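Local coordinates for aminotransferase (Helicobacter pylori, PDB 2FNU), which catalyses the pyridoxal-phosphate-dependent transamination of a UDP-linked 4-keto sugar, the second step in making the pseudaminic acid that decorates flagellin, at the interface of chains A and B. Numbering follows the deposited sequence. Chains: chain A/B, aminotransferase.

Contact 1: the interface of chains A and B. Residues chain A 57, 85-86, 89-90, 92-93, 324; chain B 210, 212, 222, 224-227.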
# COMPACT_ATOMS: atom_id res chain seq x y z
N THR A 57 4.49 5.89 4.05
CA THR A 57 5.72 5.41 3.43
C THR A 57 5.53 5.33 1.91
O THR A 57 6.43 5.73 1.15
CB THR A 57 6.14 4.06 4.03
OG1 THR A 57 6.32 4.23 5.44
CG2 THR A 57 7.47 3.57 3.41
N VAL A 85 12.62 5.47 10.35
CA VAL A 85 13.55 5.06 9.31
C VAL A 85 12.97 5.24 7.91
O VAL A 85 13.72 5.43 6.95
CB VAL A 85 14.06 3.62 9.55
CG1 VAL A 85 12.96 2.59 9.31
CG2 VAL A 85 15.30 3.35 8.67
N ALA A 86 11.63 5.20 7.78
CA ALA A 86 10.97 5.33 6.47
C ALA A 86 11.40 6.59 5.72
O ALA A 86 11.53 6.57 4.49
CB ALA A 86 9.44 5.36 6.65
N ASN A 89 14.68 5.46 4.26
CA ASN A 89 14.60 4.24 3.42
C ASN A 89 14.05 4.60 2.05
O ASN A 89 14.48 4.05 1.03
CB ASN A 89 13.68 3.17 4.03
CG ASN A 89 14.35 2.30 5.12
OD1 ASN A 89 13.67 1.49 5.77
ND2 ASN A 89 15.66 2.44 5.30
N MET A 90 13.05 5.49 2.02
CA MET A 90 12.44 5.85 0.73
C MET A 90 13.36 6.72 -0.12
O MET A 90 13.23 6.72 -1.35
CB MET A 90 11.05 6.49 0.92
CG MET A 90 10.01 5.50 1.50
SD MET A 90 9.86 3.96 0.52
CE MET A 90 10.88 2.82 1.47
N LEU A 92 16.68 6.07 -0.22
CA LEU A 92 17.46 4.99 -0.84
C LEU A 92 16.71 4.34 -2.00
O LEU A 92 17.29 4.11 -3.06
CB LEU A 92 17.88 3.92 0.17
CG LEU A 92 18.74 4.36 1.36
CD1 LEU A 92 19.09 3.16 2.24
CD2 LEU A 92 19.99 5.09 0.93
N GLU A 93 15.42 4.06 -1.81
CA GLU A 93 14.64 3.41 -2.87
C GLU A 93 14.42 4.30 -4.10
O GLU A 93 14.05 3.81 -5.17
CB GLU A 93 13.29 2.91 -2.33
CG GLU A 93 13.43 1.66 -1.48
CD GLU A 93 13.67 0.42 -2.33
OE1 GLU A 93 14.84 0.03 -2.54
OE2 GLU A 93 12.66 -0.13 -2.83
N LEU A 324 22.33 -1.02 8.08
CA LEU A 324 22.29 -0.72 6.66
C LEU A 324 23.00 0.59 6.36
O LEU A 324 23.79 0.68 5.42
CB LEU A 324 20.84 -0.62 6.16
CG LEU A 324 20.64 -0.18 4.70
CD1 LEU A 324 21.30 -1.17 3.73
CD2 LEU A 324 19.14 -0.03 4.43
N HIS B 210 9.48 -1.98 6.43
CA HIS B 210 10.62 -1.14 6.78
C HIS B 210 11.99 -1.80 6.95
O HIS B 210 12.96 -1.09 7.27
CB HIS B 210 10.31 -0.34 8.06
CG HIS B 210 9.03 0.43 7.96
ND1 HIS B 210 8.84 1.44 7.04
CD2 HIS B 210 7.87 0.32 8.66
CE1 HIS B 210 7.61 1.92 7.18
NE2 HIS B 210 7.00 1.25 8.15
N MET B 212 12.55 -3.67 9.31
CA MET B 212 12.73 -3.58 10.77
C MET B 212 12.74 -4.92 11.49
O MET B 212 11.79 -5.70 11.40
CB MET B 212 11.65 -2.67 11.39
CG MET B 212 11.83 -2.35 12.88
SD MET B 212 13.28 -1.31 13.18
CE MET B 212 12.79 0.24 12.44
N VAL B 222 17.92 -2.37 11.36
CA VAL B 222 17.58 -2.38 9.95
C VAL B 222 18.84 -2.74 9.16
O VAL B 222 19.83 -2.00 9.18
CB VAL B 222 17.06 -0.99 9.50
CG1 VAL B 222 16.91 -0.92 7.98
CG2 VAL B 222 15.73 -0.69 10.17
N SER B 224 18.45 -3.95 5.79
CA SER B 224 18.02 -3.89 4.41
C SER B 224 16.74 -3.04 4.40
O SER B 224 16.06 -2.93 5.43
CB SER B 224 17.69 -5.30 3.93
OG SER B 224 16.89 -5.96 4.91
N ILE B 225 16.43 -2.42 3.26
CA ILE B 225 15.26 -1.53 3.24
C ILE B 225 13.95 -2.31 3.22
O ILE B 225 13.90 -3.51 2.94
CB ILE B 225 15.24 -0.46 2.07
CG1 ILE B 225 15.16 -1.14 0.71
CG2 ILE B 225 16.40 0.56 2.15
CD1 ILE B 225 13.74 -1.46 0.27
N GLY B 226 12.88 -1.60 3.56
CA GLY B 226 11.55 -2.10 3.31
C GLY B 226 10.63 -0.90 3.21
O GLY B 226 11.07 0.26 3.32
N HIS B 227 9.36 -1.22 3.00
CA HIS B 227 8.31 -0.24 2.73
C HIS B 227 7.24 -0.37 3.80
O HIS B 227 7.48 -0.94 4.86
CB HIS B 227 7.74 -0.51 1.33
CG HIS B 227 8.73 -0.29 0.22
ND1 HIS B 227 8.67 0.81 -0.60
CD2 HIS B 227 9.79 -1.03 -0.21
CE1 HIS B 227 9.67 0.77 -1.47
NE2 HIS B 227 10.36 -0.34 -1.26
O HOH W 1 10.86 2.17 5.28
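B:Ile225 is the apolar centre. Its CG1 is wedged between the backbone N and C (chi1 64°), and its two branches go separate ways. CG2 lies 3.6 Å from A:Leu324 CD2 and also meets A:Leu92 CD1. CD1 rests against the carboxyl end of A:Glu93. The bent chain of A:Met90 brings methyl CE over one face of the B:His227 imidazole, toward the rim, 3.8 Å from the ring centroid. A:Val85 CG1 touches B:Met212 CE further along.

Polar groups form the rim. B:His227 NE2 donates to A:Glu93 OE2 at 2.8 Å. The oxygen lies near the imidazole plane, but the donor stands above the carboxylate plane, and the two planes are 79° apart. This carboxylate may favour a protonated imidazole. A water joins A:Asn89 OD1, B:Gly226 O and B:His210 ND1, the last at 2.8 Å and almost straight (173° at H). A:Asn89 OD1 also stands 3.1 Å from B:His210 O, a clash as modelled since both can only accept. A:Thr57 OG1 sits at the edge of the B:His210 ring, in plane. A:Leu324 N donates to B:Val222 O at 2.9 Å.

Residues 224-227 of chain B pack against helix 86-93 of chain A. A:Thr57 also lines the cofactor pocket, so the contact probably steadies the active site.

Contact 2: the interface of chains A and B. Residues chain A 215, 220-223; chain B 317, 322-324.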
# COMPACT_ATOMS: atom_id res chain seq x y z
N LYS A 215 -9.00 6.19 -21.24
CA LYS A 215 -9.62 6.86 -22.40
C LYS A 215 -11.14 6.75 -22.33
O LYS A 215 -11.86 7.72 -22.59
CB LYS A 215 -9.14 6.22 -23.71
CG LYS A 215 -7.66 6.24 -23.95
CD LYS A 215 -7.27 5.35 -25.12
CE LYS A 215 -5.81 4.95 -25.06
NZ LYS A 215 -4.89 6.08 -25.35
N GLY A 220 -7.28 2.03 -21.54
CA GLY A 220 -6.43 3.02 -20.93
C GLY A 220 -5.11 3.12 -21.64
O GLY A 220 -4.84 2.38 -22.60
N GLU A 221 -4.30 4.06 -21.15
CA GLU A 221 -2.95 4.22 -21.62
C GLU A 221 -2.04 4.29 -20.41
O GLU A 221 -2.44 4.80 -19.36
CB GLU A 221 -2.83 5.50 -22.47
CG GLU A 221 -1.44 5.73 -23.04
CD GLU A 221 -1.00 4.61 -23.98
OE1 GLU A 221 -1.17 4.75 -25.21
OE2 GLU A 221 -0.53 3.58 -23.48
N VAL A 222 -0.82 3.76 -20.58
CA VAL A 222 0.20 3.77 -19.55
C VAL A 222 1.47 4.34 -20.21
O VAL A 222 2.11 3.67 -21.02
CB VAL A 222 0.47 2.35 -19.00
CG1 VAL A 222 1.66 2.35 -18.01
CG2 VAL A 222 -0.81 1.78 -18.35
N LYS A 223 1.80 5.58 -19.86
CA LYS A 223 2.99 6.26 -20.37
C LYS A 223 4.20 6.06 -19.46
O LYS A 223 5.36 6.09 -19.91
CB LYS A 223 2.72 7.76 -20.53
CG LYS A 223 3.92 8.60 -20.94
CD LYS A 223 3.55 10.07 -21.02
CE LYS A 223 4.76 10.93 -21.43
NZ LYS A 223 5.90 10.77 -20.49
N LYS B 317 -5.92 -5.49 -22.98
CA LYS B 317 -5.03 -4.93 -24.00
C LYS B 317 -3.64 -5.56 -23.87
O LYS B 317 -3.10 -5.61 -22.77
CB LYS B 317 -4.95 -3.41 -23.82
CG LYS B 317 -4.01 -2.65 -24.73
CD LYS B 317 -4.31 -1.15 -24.53
CE LYS B 317 -3.42 -0.24 -25.33
NZ LYS B 317 -3.94 1.17 -25.17
N TYR B 322 1.03 -0.64 -24.76
CA TYR B 322 1.04 0.61 -23.99
C TYR B 322 2.23 1.47 -24.38
O TYR B 322 3.31 0.95 -24.67
CB TYR B 322 1.08 0.30 -22.50
CG TYR B 322 -0.24 -0.18 -21.92
CD1 TYR B 322 -1.40 0.61 -21.99
CD2 TYR B 322 -0.31 -1.41 -21.26
CE1 TYR B 322 -2.60 0.18 -21.44
CE2 TYR B 322 -1.52 -1.86 -20.71
CZ TYR B 322 -2.66 -1.05 -20.79
OH TYR B 322 -3.88 -1.42 -20.27
N GLN B 323 2.03 2.79 -24.34
CA GLN B 323 3.06 3.78 -24.70
C GLN B 323 4.40 3.54 -24.02
O GLN B 323 5.47 3.60 -24.66
CB GLN B 323 2.56 5.20 -24.38
CG GLN B 323 3.57 6.30 -24.76
CD GLN B 323 3.08 7.73 -24.51
OE1 GLN B 323 3.85 8.70 -24.64
NE2 GLN B 323 1.81 7.88 -24.14
N LEU B 324 4.37 3.24 -22.72
CA LEU B 324 5.60 2.98 -22.00
C LEU B 324 6.38 1.86 -22.65
O LEU B 324 7.59 1.96 -22.81
CB LEU B 324 5.30 2.64 -20.54
CG LEU B 324 6.48 2.21 -19.66
CD1 LEU B 324 7.54 3.31 -19.52
CD2 LEU B 324 5.96 1.78 -18.31
O HOH W 2 -6.31 -0.74 -21.31
O HOH W 3 -1.57 2.27 -26.32
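Strand 220-222 of chain A meets the start of helix 323-328 of chain B, in a subunit contact of this DegT/DnrJ/EryC1 family aminotransferase.

Direct hydrogen bonds run along the strand. B:Leu324 N donates to A:Val222 O at 2.9 Å, in the carbonyl plane. B:Gln323 N donates to A:Glu221 OE2 at 2.8 Å, nearly straight (175° at H) but from above the carboxylate plane. The same oxygen accepts A:Val222 N through its anti lone pair, so two backbone N-H groups grip it. A:Glu221 gets there with CG anti to its backbone N (chi1 -178°) and a bend at chi2. Its carboxylate caps the helix start, where the helix dipole may favour the charged form. The extended chain of B:Lys317 places NZ 3.0 Å from A:Gly220 O, nearly along the C=O axis.

Two waters add bridges. One joins A:Glu221 OE1 to B:Lys317 NZ. The other joins A:Gly220 N to the phenol OH of B:Tyr322.

Packing is both aromatic and aliphatic. A:Val222 CG2, anti to its carbonyl carbon, stands over the centre of one face of the B:Tyr322 ring, 3.9 Å from the centroid. A:Glu221 OE2 lies at that ring's edge, in plane. The extended B:Gln323 chain runs alongside A:Lys223, pointing the same way. Its amide carbon CD is 3.8 Å from A:Lys223 CG. The A:Glu221 carboxyl carbon CD packs on B:Gln323 CB at 3.6 Å; the carboxylate and amide planes are nearly perpendicular (82°).

Contact 3: the interface of chains A and B. Residues chain A 11, 16, 19, 23, 234, 238; chain B 11, 19-20, 23, 234, 238.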
# COMPACT_ATOMS: atom_id res chain seq x y z
N LEU A 11 -11.33 6.04 18.00
CA LEU A 11 -12.55 5.96 17.17
C LEU A 11 -13.80 6.13 18.01
O LEU A 11 -13.83 5.75 19.18
CB LEU A 11 -12.60 4.60 16.47
CG LEU A 11 -11.88 4.51 15.11
CD1 LEU A 11 -10.43 4.98 15.14
CD2 LEU A 11 -12.01 3.11 14.48
N LYS A 16 -17.59 4.62 13.25
CA LYS A 16 -18.04 3.24 13.01
C LYS A 16 -19.24 3.22 12.07
O LYS A 16 -19.31 2.40 11.16
CB LYS A 16 -18.30 2.53 14.33
CG LYS A 16 -17.04 2.45 15.21
CD LYS A 16 -17.34 2.00 16.65
CE LYS A 16 -16.11 2.25 17.53
NZ LYS A 16 -16.34 1.94 18.99
N VAL A 19 -17.94 3.76 8.52
CA VAL A 19 -17.41 2.51 7.96
C VAL A 19 -18.55 1.58 7.54
O VAL A 19 -18.52 1.02 6.44
CB VAL A 19 -16.41 1.83 8.92
CG1 VAL A 19 -16.11 0.36 8.49
CG2 VAL A 19 -15.14 2.63 8.98
N LEU A 23 -19.56 -0.48 3.95
CA LEU A 23 -19.71 -1.94 3.84
C LEU A 23 -21.04 -2.31 3.20
O LEU A 23 -21.18 -3.40 2.63
CB LEU A 23 -19.59 -2.61 5.21
CG LEU A 23 -18.25 -2.42 5.95
CD1 LEU A 23 -18.32 -3.04 7.33
CD2 LEU A 23 -17.10 -3.01 5.14
N ILE A 234 -13.31 2.12 2.69
CA ILE A 234 -13.54 1.88 4.10
C ILE A 234 -12.64 2.83 4.90
O ILE A 234 -13.10 3.56 5.77
CB ILE A 234 -13.23 0.42 4.47
CG1 ILE A 234 -14.14 -0.53 3.68
CG2 ILE A 234 -13.40 0.20 5.99
CD1 ILE A 234 -13.76 -1.99 3.83
N LEU A 238 -13.37 6.31 7.22
CA LEU A 238 -12.79 6.51 8.54
C LEU A 238 -12.00 7.82 8.60
O LEU A 238 -12.18 8.63 9.54
CB LEU A 238 -11.89 5.32 8.87
CG LEU A 238 -11.29 5.25 10.27
CD1 LEU A 238 -12.36 5.47 11.36
CD2 LEU A 238 -10.59 3.87 10.43
N LEU B 11 -20.27 -8.87 0.26
CA LEU B 11 -20.17 -8.94 1.73
C LEU B 11 -21.50 -9.34 2.33
O LEU B 11 -22.55 -8.96 1.81
CB LEU B 11 -19.74 -7.58 2.31
CG LEU B 11 -18.24 -7.33 2.44
CD1 LEU B 11 -17.50 -7.64 1.17
CD2 LEU B 11 -17.96 -5.91 2.89
N VAL B 19 -15.69 -6.77 10.74
CA VAL B 19 -15.07 -5.44 10.64
C VAL B 19 -15.39 -4.61 11.89
O VAL B 19 -14.51 -3.98 12.48
CB VAL B 19 -15.52 -4.72 9.35
CG1 VAL B 19 -15.16 -3.24 9.40
CG2 VAL B 19 -14.91 -5.40 8.10
N LEU B 20 -16.65 -4.63 12.31
CA LEU B 20 -17.04 -3.80 13.45
C LEU B 20 -16.34 -4.19 14.75
O LEU B 20 -15.97 -3.32 15.55
CB LEU B 20 -18.57 -3.71 13.56
CG LEU B 20 -19.21 -3.06 12.31
CD1 LEU B 20 -20.72 -3.34 12.23
CD2 LEU B 20 -18.94 -1.54 12.15
N LEU B 23 -13.09 -2.40 14.88
CA LEU B 23 -13.20 -0.98 15.17
C LEU B 23 -13.36 -0.74 16.68
O LEU B 23 -13.08 0.36 17.18
CB LEU B 23 -14.39 -0.39 14.41
CG LEU B 23 -14.32 -0.46 12.88
CD1 LEU B 23 -15.56 0.21 12.27
CD2 LEU B 23 -13.04 0.17 12.30
N ILE B 234 -8.53 -4.20 10.03
CA ILE B 234 -9.90 -4.08 9.54
C ILE B 234 -10.02 -4.95 8.29
O ILE B 234 -10.92 -5.78 8.18
CB ILE B 234 -10.24 -2.62 9.20
CG1 ILE B 234 -10.14 -1.72 10.45
CG2 ILE B 234 -11.64 -2.52 8.59
CD1 ILE B 234 -10.19 -0.22 10.11
N LEU B 238 -11.96 -8.71 7.45
CA LEU B 238 -12.77 -8.92 6.27
C LEU B 238 -12.26 -10.12 5.47
O LEU B 238 -13.05 -10.98 5.05
CB LEU B 238 -12.77 -7.64 5.44
CG LEU B 238 -13.64 -7.62 4.20
CD1 LEU B 238 -15.04 -8.20 4.49
CD2 LEU B 238 -13.72 -6.19 3.63
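A:Val19 and B:Val19 meet obliquely near the two-fold axis, their CG1 methyls 3.8 Å apart. In both, CG1 is anti to the backbone N (chi1 167° in chain A), which turns this methyl toward the partner. Each valine also faces the other chain's Leu23 tip to tip. B:Leu23 CD1 reaches A:Val19 CB at 3.8 Å, and A:Leu23 CD1 touches B:Val19 CG1 at the same separation. Both Leu23 side chains hold CG anti to the carbonyl carbon and fork at the tip. Their second methyls, CD2, go to Leu11 CD2 of the other chain. A:Leu11 lies nearly perpendicular to B:Leu23, whereas A:Leu23 meets B:Leu11 obliquely.

Next to the valine pair, A:Ile234 and B:Ile234 run antiparallel alongside one another, their CG2 methyls in loose contact at 4.2 Å. B:Ile234 CD1 points on to A:Leu238 CD2.

At the rim, the extended A:Lys16 chain runs antiparallel to B:Leu23. Its CG lies 4.0 Å from B:Leu23 CB, and CE lies beside B:Leu23 O at 3.6 Å. No hydrogen bond crosses this patch, so apolar packing carries it.

In the fold, helix 13-23 of each chain packs across the two-fold axis. Helix 233-243 of chain A and its partner, 233-244 of chain B, pack against the inner side of these helices, toward the body of the protein.

The C-alpha centres of contact 1 and contact 2 are about 31 Å apart. Contact 3 is about 29 Å from contact 1 and 35 Å from contact 2. Contact 1 and contact 2 share Val222 and Leu324 with the chains exchanged, so they show overlapping parts of one two-fold-related surface. Contact 3 lies at the axis itself and uses different helices. The three contacts form a triangle, with the apolar helical contact 3 at one corner and the mixed polar and apolar contacts 1 and 2 at the others. This broad spread would hold the two subunits in a fixed orientation, consistent with the dimers typical of this aminotransferase family.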